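Local coordinates for protein fusolin (Unidentified entomopoxvirus, PDB 4OW5) that probably binds chitin through a copper-dependent lytic polysaccharide monooxygenase-like domain, enhances the virulence of entomopoxviruses and crystallises in vivo into viral spindles, at residues A[40-45]-A[54-59]; A[133-138]-A[195-200]; A[149-154]-A[211-216]. All blocks are in the same frame, centred on the assembly; numbering follows the deposited sequence.

Contact 1: residues A[40-45]-A[54-59]; sequences NVYNKV and QAASAA. With EDO (1,2-ethanediol), chain E.
V41 and V45 both carry CG1 anti to the backbone N (chi1 173° and 175°), which sends that methyl across to the helix of 54-59, while Y42 holds its ring out along the flank of the same helix. V45 CG1 comes down on the backbone of A55, 3.5 Å from A55 CA, and its other branch, CG2, meets A58 CB at 3.6 Å. One turn earlier V41 CG1 rests against the main chain where A58 joins A59, 3.7 Å from A59 N. The Y42 ring passes A55 obliquely, CD2 lying 3.5 Å from A55 CB, and turns an edge to the backbone of A56. A55 CB is thus wedged between V45 CB, the Y42 ring and Y42 O, the last at 3.4 Å. Small alanine side chains let the helices, roughly antiparallel at 145°, approach to 7.8 Å between axes; no hydrogen bond crosses, so packing alone joins these segments. Beside Y42, both ends of the N43 amide grip a 1,2-ethanediol, probably from the crystallisation liquor: its O1 donates to N43 OD1, and N43 ND2 donates to its O2 and also to I245 O of the second subunit. W100 from a loop packs on V45, and M62 extends the interface beyond V41. The pair is a helical hairpin of helices 32-47 and 52-64 within the LPMO-like domain.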
loop_
_atom_site.group_PDB
_atom_site.type_symbol
_atom_site.label_atom_id
_atom_site.label_comp_id
_atom_site.label_asym_id
_atom_site.label_seq_id
_atom_site.Cartn_x
_atom_site.Cartn_y
_atom_site.Cartn_z
ATOM N N ASN A 40 0.400 -8.852 -24.991
ATOM C CA ASN A 40 1.786 -9.252 -25.117
ATOM C C ASN A 40 1.891 -10.506 -25.982
ATOM O O ASN A 40 2.742 -10.580 -26.875
ATOM C CB ASN A 40 2.446 -9.518 -23.750
ATOM C CG ASN A 40 3.505 -8.508 -23.404
ATOM O OD1 ASN A 40 3.426 -7.342 -23.787
ATOM N ND2 ASN A 40 4.580 -8.940 -22.791
ATOM N N VAL A 41 1.015 -11.471 -25.741
ATOM C CA VAL A 41 1.039 -12.716 -26.521
ATOM C C VAL A 41 0.597 -12.425 -27.955
ATOM O O VAL A 41 1.243 -12.880 -28.887
ATOM C CB VAL A 41 0.193 -13.804 -25.866
ATOM C CG1 VAL A 41 0.095 -15.023 -26.786
ATOM C CG2 VAL A 41 0.794 -14.185 -24.512
ATOM N N TYR A 42 -0.482 -11.681 -28.128
ATOM C CA TYR A 42 -0.961 -11.267 -29.445
ATOM C C TYR A 42 0.180 -10.550 -30.233
ATOM O O TYR A 42 0.505 -10.947 -31.354
ATOM C CB TYR A 42 -2.168 -10.337 -29.263
ATOM C CG TYR A 42 -2.810 -9.833 -30.538
ATOM C CD1 TYR A 42 -2.564 -8.552 -31.001
ATOM C CD2 TYR A 42 -3.761 -10.591 -31.204
ATOM C CE1 TYR A 42 -3.170 -8.069 -32.159
ATOM C CE2 TYR A 42 -4.373 -10.126 -32.376
ATOM C CZ TYR A 42 -4.063 -8.865 -32.855
ATOM O OH TYR A 42 -4.673 -8.404 -33.994
ATOM N N ASN A 43 0.830 -9.574 -29.611
ATOM C CA ASN A 43 1.921 -8.845 -30.293
ATOM C C ASN A 43 3.159 -9.724 -30.531
ATOM O O ASN A 43 3.802 -9.544 -31.561
ATOM C CB ASN A 43 2.302 -7.579 -29.540
ATOM C CG ASN A 43 1.218 -6.542 -29.551
ATOM O OD1 ASN A 43 0.353 -6.543 -30.404
ATOM N ND2 ASN A 43 1.185 -5.685 -28.562
ATOM N N LYS A 44 3.461 -10.698 -29.655
ATOM C CA LYS A 44 4.595 -11.621 -29.824
ATOM C C LYS A 44 4.427 -12.476 -31.092
ATOM O O LYS A 44 5.368 -12.621 -31.881
ATOM C CB LYS A 44 4.747 -12.517 -28.603
ATOM C CG LYS A 44 6.008 -13.396 -28.598
ATOM C CD LYS A 44 5.988 -14.199 -27.282
ATOM C CE LYS A 44 7.110 -15.186 -27.130
ATOM N NZ LYS A 44 7.106 -15.765 -25.762
ATOM N N VAL A 45 3.214 -12.997 -31.301
ATOM C CA VAL A 45 2.884 -13.792 -32.466
ATOM C C VAL A 45 2.952 -12.934 -33.724
ATOM O O VAL A 45 3.456 -13.419 -34.738
ATOM C CB VAL A 45 1.512 -14.511 -32.297
ATOM C CG1 VAL A 45 1.099 -15.250 -33.570
ATOM C CG2 VAL A 45 1.578 -15.487 -31.109
ATOM N N GLN A 54 -3.872 -16.226 -35.968
ATOM C CA GLN A 54 -2.876 -16.984 -35.184
ATOM C C GLN A 54 -2.547 -16.233 -33.864
ATOM O O GLN A 54 -2.433 -16.856 -32.800
ATOM C CB GLN A 54 -1.610 -17.196 -35.991
ATOM C CG GLN A 54 -1.805 -18.234 -37.090
ATOM C CD GLN A 54 -0.596 -18.313 -37.979
ATOM O OE1 GLN A 54 -0.141 -17.311 -38.541
ATOM N NE2 GLN A 54 -0.008 -19.482 -38.089
ATOM N N ALA A 55 -2.387 -14.904 -33.957
ATOM C CA ALA A 55 -2.114 -14.061 -32.792
ATOM C C ALA A 55 -3.312 -14.047 -31.809
ATOM O O ALA A 55 -3.089 -14.216 -30.603
ATOM C CB ALA A 55 -1.760 -12.648 -33.218
ATOM N N ALA A 56 -4.563 -13.872 -32.310
ATOM C CA ALA A 56 -5.758 -13.889 -31.444
ATOM C C ALA A 56 -5.970 -15.297 -30.863
ATOM O O ALA A 56 -6.311 -15.424 -29.697
ATOM C CB ALA A 56 -7.011 -13.441 -32.203
ATOM N N SER A 57 -5.737 -16.341 -31.650
ATOM C CA SER A 57 -5.860 -17.707 -31.158
ATOM C C SER A 57 -4.879 -17.983 -30.012
ATOM O O SER A 57 -5.241 -18.643 -29.035
ATOM C CB SER A 57 -5.630 -18.717 -32.280
ATOM O OG SER A 57 -5.760 -20.027 -31.755
ATOM N N ALA A 58 -3.627 -17.528 -30.161
ATOM C CA ALA A 58 -2.586 -17.760 -29.156
ATOM C C ALA A 58 -2.932 -17.058 -27.858
ATOM O O ALA A 58 -2.884 -17.694 -26.801
ATOM C CB ALA A 58 -1.233 -17.294 -29.679
ATOM N N ALA A 59 -3.339 -15.795 -27.932
ATOM C CA ALA A 59 -3.698 -14.994 -26.746
ATOM C C ALA A 59 -5.010 -15.496 -26.113
ATOM O O ALA A 59 -5.119 -15.542 -24.884
ATOM C CB ALA A 59 -3.815 -13.527 -27.108
HETATM C C1 EDO E . -2.473 -4.711 -29.714
HETATM O O1 EDO E . -1.717 -4.855 -30.907
HETATM C C2 EDO E . -2.046 -3.443 -28.971
HETATM O O2 EDO E . -0.724 -3.571 -28.448
#

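Contact 2: residues A[133-138]-A[195-200]; sequences PIEFEF and VYRTTV
E135 and R197 reach over the same face of an antiparallel strand pair and cross obliquely, with carboxylate and guanidinium planes 38° apart. Their salt bridge is long, 3.7 Å from E135 OE2 to R197 NE; E135 OE1 instead lies against the aliphatic R197 CD at 3.5 Å and has its stronger partner in R184. A water reinforces the pair, donating to E135 OE2 and accepting from R197 NE at the guanidinium edge. The bend at chi3 of R197 turns the guanidinium across the strand, where NH1 bonds to Q182 O and, through a second water, to E137 OE2. E137 is further held by S187 and T5, and its OE2 sits 3.7 Å from V195 CG1. At the other end of this face T199 CG2 touches P133 CB at 3.6 Å.

The reverse face is mainly apolar and aromatic. F138 and Y196 lie side by side and point the same way, CB to CB 4.0 Å, whereas F136 slants across V200, its CD2 3.8 Å from V200 CG2; I134 CD1 lies over one face of the F136 ring, toward its rim. Six backbone hydrogen bonds link I134 with V200, F136 with T198 and F138 with Y196. The last pair is nearly straight, 175° at both hydrogens; F136 N to T198 O is short, 2.7 Å, but bent to 131°.

These are the two inner strands of a four-stranded antiparallel sheet, flanked by strands 2-6 and 180-182. The aromatic face packs on strands 147-154 and 170-176, forming one side of the interior of the fibronectin type III-like sandwich, while E135 and E137 touch H352 and Y348 of the second subunit.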
loop_
_atom_site.group_PDB
_atom_site.type_symbol
_atom_site.label_atom_id
_atom_site.label_comp_id
_atom_site.label_asym_id
_atom_site.label_seq_id
_atom_site.Cartn_x
_atom_site.Cartn_y
_atom_site.Cartn_z
ATOM N N PRO A 133 -5.619 -16.456 8.907
ATOM C CA PRO A 133 -6.037 -17.701 8.242
ATOM C C PRO A 133 -6.931 -17.440 7.048
ATOM O O PRO A 133 -7.848 -16.631 7.140
ATOM C CB PRO A 133 -6.819 -18.433 9.321
ATOM C CG PRO A 133 -7.356 -17.369 10.175
ATOM C CD PRO A 133 -6.312 -16.276 10.197
ATOM N N ILE A 134 -6.644 -18.076 5.921
ATOM C CA ILE A 134 -7.535 -18.023 4.781
ATOM C C ILE A 134 -7.899 -19.455 4.446
ATOM O O ILE A 134 -7.026 -20.320 4.416
ATOM C CB ILE A 134 -7.024 -17.226 3.557
ATOM C CG1 ILE A 134 -6.053 -17.993 2.672
ATOM C CG2 ILE A 134 -6.481 -15.882 3.989
ATOM C CD1 ILE A 134 -5.667 -17.222 1.374
ATOM N N GLU A 135 -9.166 -19.692 4.128
ATOM C CA GLU A 135 -9.548 -21.006 3.693
ATOM C C GLU A 135 -9.430 -21.060 2.161
ATOM O O GLU A 135 -10.293 -20.577 1.450
ATOM C CB GLU A 135 -10.930 -21.402 4.183
ATOM C CG GLU A 135 -11.233 -22.851 3.872
ATOM C CD GLU A 135 -12.670 -23.242 4.138
ATOM O OE1 GLU A 135 -13.578 -22.630 3.527
ATOM O OE2 GLU A 135 -12.882 -24.239 4.863
ATOM N N PHE A 136 -8.365 -21.663 1.685
ATOM C CA PHE A 136 -8.114 -21.874 0.279
ATOM C C PHE A 136 -9.189 -22.736 -0.332
ATOM O O PHE A 136 -9.609 -23.716 0.286
ATOM C CB PHE A 136 -6.748 -22.561 0.033
ATOM C CG PHE A 136 -5.567 -21.637 0.057
ATOM C CD1 PHE A 136 -5.106 -21.055 -1.105
ATOM C CD2 PHE A 136 -4.902 -21.366 1.244
ATOM C CE1 PHE A 136 -3.992 -20.221 -1.093
ATOM C CE2 PHE A 136 -3.801 -20.508 1.261
ATOM C CZ PHE A 136 -3.338 -19.965 0.089
ATOM N N GLU A 137 -9.613 -22.396 -1.544
ATOM C CA GLU A 137 -10.517 -23.221 -2.344
ATOM C C GLU A 137 -9.883 -23.399 -3.711
ATOM O O GLU A 137 -9.552 -22.413 -4.393
ATOM C CB GLU A 137 -11.940 -22.615 -2.452
ATOM C CG GLU A 137 -12.926 -23.600 -3.055
ATOM C CD GLU A 137 -14.295 -23.051 -3.409
ATOM O OE1 GLU A 137 -14.351 -22.080 -4.193
ATOM O OE2 GLU A 137 -15.312 -23.642 -2.977
ATOM N N PHE A 138 -9.585 -24.638 -4.056
ATOM C CA PHE A 138 -9.049 -25.003 -5.355
ATOM C C PHE A 138 -10.149 -25.803 -6.078
ATOM O O PHE A 138 -10.686 -26.777 -5.530
ATOM C CB PHE A 138 -7.742 -25.769 -5.213
ATOM C CG PHE A 138 -7.030 -25.922 -6.531
ATOM C CD1 PHE A 138 -7.325 -26.976 -7.377
ATOM C CD2 PHE A 138 -6.074 -24.997 -6.937
ATOM C CE1 PHE A 138 -6.713 -27.078 -8.627
ATOM C CE2 PHE A 138 -5.410 -25.149 -8.150
ATOM C CZ PHE A 138 -5.753 -26.180 -9.001
ATOM N N VAL A 195 -14.526 -29.759 -4.294
ATOM C CA VAL A 195 -13.437 -28.784 -4.271
ATOM C C VAL A 195 -12.363 -29.297 -3.326
ATOM O O VAL A 195 -12.621 -30.196 -2.517
ATOM C CB VAL A 195 -13.923 -27.371 -3.833
ATOM C CG1 VAL A 195 -14.825 -26.732 -4.888
ATOM C CG2 VAL A 195 -14.620 -27.407 -2.474
ATOM N N TYR A 196 -11.184 -28.708 -3.398
ATOM C CA TYR A 196 -10.122 -28.899 -2.432
ATOM C C TYR A 196 -10.149 -27.675 -1.551
ATOM O O TYR A 196 -10.078 -26.567 -2.083
ATOM C CB TYR A 196 -8.762 -29.045 -3.069
ATOM C CG TYR A 196 -8.571 -30.305 -3.868
ATOM C CD1 TYR A 196 -8.185 -31.478 -3.255
ATOM C CD2 TYR A 196 -8.611 -30.282 -5.253
ATOM C CE1 TYR A 196 -7.963 -32.639 -3.987
ATOM C CE2 TYR A 196 -8.413 -31.437 -5.999
ATOM C CZ TYR A 196 -8.118 -32.624 -5.360
ATOM O OH TYR A 196 -7.898 -33.745 -6.114
ATOM N N ARG A 197 -10.308 -27.849 -0.236
ATOM C CA ARG A 197 -10.290 -26.733 0.721
ATOM C C ARG A 197 -9.377 -26.991 1.878
ATOM O O ARG A 197 -9.411 -28.072 2.434
ATOM C CB ARG A 197 -11.653 -26.444 1.319
ATOM C CG ARG A 197 -12.662 -25.844 0.431
ATOM C CD ARG A 197 -13.814 -25.272 1.253
ATOM N NE ARG A 197 -14.449 -26.233 2.162
ATOM C CZ ARG A 197 -15.558 -26.942 1.918
ATOM N NH1 ARG A 197 -16.193 -26.822 0.764
ATOM N NH2 ARG A 197 -16.042 -27.765 2.839
ATOM N N THR A 198 -8.644 -25.974 2.311
ATOM C CA THR A 198 -7.762 -26.062 3.476
ATOM C C THR A 198 -7.540 -24.658 4.047
ATOM O O THR A 198 -7.518 -23.713 3.287
ATOM C CB THR A 198 -6.411 -26.736 3.088
ATOM O OG1 THR A 198 -5.728 -27.143 4.260
ATOM C CG2 THR A 198 -5.497 -25.844 2.249
ATOM N N THR A 199 -7.318 -24.540 5.353
ATOM C CA THR A 199 -6.969 -23.288 6.003
ATOM C C THR A 199 -5.478 -23.253 6.183
ATOM O O THR A 199 -4.884 -24.194 6.729
ATOM C CB THR A 199 -7.704 -23.103 7.332
ATOM O OG1 THR A 199 -9.095 -23.050 7.053
ATOM C CG2 THR A 199 -7.317 -21.798 8.043
ATOM N N VAL A 200 -4.876 -22.129 5.776
ATOM C CA VAL A 200 -3.456 -21.850 5.948
ATOM C C VAL A 200 -3.361 -20.498 6.586
ATOM O O VAL A 200 -4.131 -19.603 6.206
ATOM C CB VAL A 200 -2.687 -21.891 4.600
ATOM C CG1 VAL A 200 -1.194 -21.652 4.808
ATOM C CG2 VAL A 200 -2.928 -23.197 3.881
HETATM O O HOH W 1 -13.587 -27.432 4.998
HETATM O O HOH W 2 -16.689 -24.444 -0.966
#

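Contact 3: residues A[149-154]-A[211-216]; sequences FEIYIT and LYVRWQ
F149-I153 and L211-W215 pair antiparallel, with two hydrogen-bonded pairs, E150 with R214 and Y152 with Y212, each closed by two backbone bonds. On one face the F149 ring lies over the five-membered ring of W215 in an offset stack, centroids 4.3 Å apart and planes at 11°. F149 CZ comes closest, 3.3 Å from W215 CD1, while V213 CG1 fits at the F149 ring edge, 3.9 Å from CD2. I151 and V213 follow side by side, and L211 CD2 continues the apolar row to I153 CB at 3.8 Å.

The other face is polar at one end. R214 has CG anti to the backbone N (chi1 -179°) and is extended on to NE, running alongside E150, so that NH1 reaches E150 OE1 at 2.9 Å. The oxygen lies in the guanidinium plane, yet NH1 meets it from above the carboxylate plane, the two planes being 62° apart. R214 NH2 also binds Q216 OE1 at 2.9 Å and Y77 O, and Q216 CB lies over one face of the guanidinium, toward its rim. Y152 turns a ring edge to Y212 O, and Y212 OH is hydrogen-bonded to L92 O.

W215 NE1 bonds to S147 OG, and its indole lies about 4 Å from the side chain of H144, a copper and zinc ligand of this protein, although no metal is modelled on this chain. The buried salt bridge, with R214 held by further acceptors, would favour the ionised forms of E150 and R214; the stacked aromatics form a second layer beside the site, consistent with positioning the metal-site histidine.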
loop_
_atom_site.group_PDB
_atom_site.type_symbol
_atom_site.label_atom_id
_atom_site.label_comp_id
_atom_site.label_asym_id
_atom_site.label_seq_id
_atom_site.Cartn_x
_atom_site.Cartn_y
_atom_site.Cartn_z
ATOM N N PHE A 149 -0.628 -30.886 -2.664
ATOM C CA PHE A 149 -0.480 -29.452 -2.918
ATOM C C PHE A 149 0.714 -28.892 -2.228
ATOM O O PHE A 149 1.144 -29.404 -1.195
ATOM C CB PHE A 149 -1.700 -28.675 -2.403
ATOM C CG PHE A 149 -2.936 -28.800 -3.243
ATOM C CD1 PHE A 149 -3.753 -29.918 -3.146
ATOM C CD2 PHE A 149 -3.323 -27.773 -4.094
ATOM C CE1 PHE A 149 -4.893 -30.030 -3.927
ATOM C CE2 PHE A 149 -4.465 -27.883 -4.864
ATOM C CZ PHE A 149 -5.220 -29.027 -4.809
ATOM N N GLU A 150 1.234 -27.817 -2.794
ATOM C CA GLU A 150 2.239 -26.976 -2.172
ATOM C C GLU A 150 1.778 -25.574 -2.342
ATOM O O GLU A 150 1.283 -25.238 -3.414
ATOM C CB GLU A 150 3.631 -27.169 -2.747
ATOM C CG GLU A 150 4.157 -28.557 -2.550
ATOM C CD GLU A 150 5.560 -28.759 -3.064
ATOM O OE1 GLU A 150 5.880 -28.184 -4.126
ATOM O OE2 GLU A 150 6.324 -29.529 -2.442
ATOM N N ILE A 151 1.859 -24.767 -1.285
ATOM C CA ILE A 151 1.463 -23.360 -1.341
ATOM C C ILE A 151 2.654 -22.562 -0.877
ATOM O O ILE A 151 3.291 -22.917 0.128
ATOM C CB ILE A 151 0.188 -23.057 -0.520
ATOM C CG1 ILE A 151 -0.967 -24.013 -0.901
ATOM C CG2 ILE A 151 -0.217 -21.569 -0.646
ATOM C CD1 ILE A 151 -2.257 -23.808 -0.064
ATOM N N TYR A 152 2.959 -21.506 -1.629
ATOM C CA TYR A 152 4.042 -20.585 -1.378
ATOM C C TYR A 152 3.560 -19.166 -1.281
ATOM O O TYR A 152 2.567 -18.817 -1.898
ATOM C CB TYR A 152 5.088 -20.648 -2.493
ATOM C CG TYR A 152 5.695 -22.014 -2.696
ATOM C CD1 TYR A 152 6.934 -22.329 -2.157
ATOM C CD2 TYR A 152 5.062 -22.972 -3.478
ATOM C CE1 TYR A 152 7.512 -23.574 -2.354
ATOM C CE2 TYR A 152 5.632 -24.222 -3.688
ATOM C CZ TYR A 152 6.847 -24.531 -3.097
ATOM O OH TYR A 152 7.452 -25.742 -3.279
ATOM N N ILE A 153 4.310 -18.328 -0.564
ATOM C CA ILE A 153 4.061 -16.895 -0.436
ATOM C C ILE A 153 5.344 -16.165 -0.834
ATOM O O ILE A 153 6.457 -16.605 -0.485
ATOM C CB ILE A 153 3.559 -16.448 0.967
ATOM C CG1 ILE A 153 3.193 -14.944 0.940
ATOM C CG2 ILE A 153 4.616 -16.706 2.068
ATOM C CD1 ILE A 153 2.476 -14.467 2.142
ATOM N N THR A 154 5.192 -15.065 -1.554
ATOM C CA THR A 154 6.351 -14.270 -1.920
ATOM C C THR A 154 7.042 -13.666 -0.662
ATOM O O THR A 154 6.395 -13.369 0.345
ATOM C CB THR A 154 6.023 -13.173 -2.917
ATOM O OG1 THR A 154 4.830 -12.506 -2.504
ATOM C CG2 THR A 154 5.910 -13.697 -4.349
ATOM N N LEU A 211 0.578 -15.441 -3.883
ATOM C CA LEU A 211 0.481 -16.801 -3.363
ATOM C C LEU A 211 0.644 -17.703 -4.575
ATOM O O LEU A 211 0.071 -17.398 -5.623
ATOM C CB LEU A 211 -0.845 -17.059 -2.625
ATOM C CG LEU A 211 -1.004 -16.251 -1.329
ATOM C CD1 LEU A 211 -2.365 -16.359 -0.751
ATOM C CD2 LEU A 211 0.010 -16.662 -0.302
ATOM N N TYR A 212 1.541 -18.673 -4.496
ATOM C CA TYR A 212 1.807 -19.615 -5.573
ATOM C C TYR A 212 1.339 -21.005 -5.145
ATOM O O TYR A 212 1.719 -21.468 -4.084
ATOM C CB TYR A 212 3.276 -19.620 -5.916
ATOM C CG TYR A 212 3.632 -20.221 -7.262
ATOM C CD1 TYR A 212 3.014 -19.781 -8.433
ATOM C CD2 TYR A 212 4.583 -21.230 -7.367
ATOM C CE1 TYR A 212 3.362 -20.301 -9.668
ATOM C CE2 TYR A 212 4.981 -21.714 -8.604
ATOM C CZ TYR A 212 4.350 -21.272 -9.750
ATOM O OH TYR A 212 4.800 -21.723 -10.955
ATOM N N VAL A 213 0.462 -21.612 -5.928
ATOM C CA VAL A 213 -0.128 -22.921 -5.615
ATOM C C VAL A 213 0.258 -23.915 -6.695
ATOM O O VAL A 213 0.027 -23.681 -7.895
ATOM C CB VAL A 213 -1.662 -22.848 -5.488
ATOM C CG1 VAL A 213 -2.269 -24.232 -5.214
ATOM C CG2 VAL A 213 -2.075 -21.884 -4.390
ATOM N N ARG A 214 0.775 -25.049 -6.234
ATOM C CA ARG A 214 1.150 -26.185 -7.034
ATOM C C ARG A 214 0.240 -27.354 -6.681
ATOM O O ARG A 214 0.171 -27.720 -5.512
ATOM C CB ARG A 214 2.595 -26.567 -6.750
ATOM C CG ARG A 214 3.051 -27.756 -7.583
ATOM C CD ARG A 214 4.417 -28.188 -7.149
ATOM N NE ARG A 214 4.884 -29.353 -7.893
ATOM C CZ ARG A 214 5.780 -30.236 -7.449
ATOM N NH1 ARG A 214 6.321 -30.102 -6.240
ATOM N NH2 ARG A 214 6.152 -31.250 -8.214
ATOM N N TRP A 215 -0.457 -27.917 -7.653
ATOM C CA TRP A 215 -1.310 -29.102 -7.480
ATOM C C TRP A 215 -0.647 -30.192 -8.291
ATOM O O TRP A 215 -0.617 -30.121 -9.521
ATOM C CB TRP A 215 -2.760 -28.863 -7.911
ATOM C CG TRP A 215 -3.615 -30.099 -7.811
ATOM C CD1 TRP A 215 -3.553 -31.077 -6.859
ATOM C CD2 TRP A 215 -4.704 -30.452 -8.672
ATOM N NE1 TRP A 215 -4.514 -32.027 -7.094
ATOM C CE2 TRP A 215 -5.233 -31.673 -8.201
ATOM C CE3 TRP A 215 -5.282 -29.857 -9.798
ATOM C CZ2 TRP A 215 -6.301 -32.326 -8.837
ATOM C CZ3 TRP A 215 -6.342 -30.505 -10.428
ATOM C CH2 TRP A 215 -6.832 -31.728 -9.955
ATOM N N GLN A 216 0.018 -31.112 -7.612
ATOM C CA GLN A 216 0.833 -32.123 -8.256
ATOM C C GLN A 216 0.189 -33.497 -8.177
ATOM O O GLN A 216 -0.121 -33.970 -7.100
ATOM C CB GLN A 216 2.208 -32.159 -7.579
ATOM C CG GLN A 216 3.194 -33.215 -8.144
ATOM C CD GLN A 216 3.494 -33.024 -9.601
ATOM O OE1 GLN A 216 3.988 -31.959 -10.028
ATOM N NE2 GLN A 216 3.264 -34.046 -10.409
#

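Overall arrangement
From the N terminus, where H1 is a known metal ligand of this protein, the chain first reaches contact 1, which closes a short hairpin between consecutive helices before either sheet contact opens. Contacts 2 and 3 cross: strand 131-140 is followed by 147-154, and strand 194-203 by 209-217, so each contact closes a loop of 56 residues and the two overlap. Each pairs neighbours within its own sheet, and the two sheets lie face to face, F138 CE1 meeting W215 CE3 at 3.3 Å and F136 CZ meeting I151 CG2 at 3.6 Å. Contact 1 stands apart, its nearest atoms about 16 Å from contact 3, but like contact 2 it touches the second subunit.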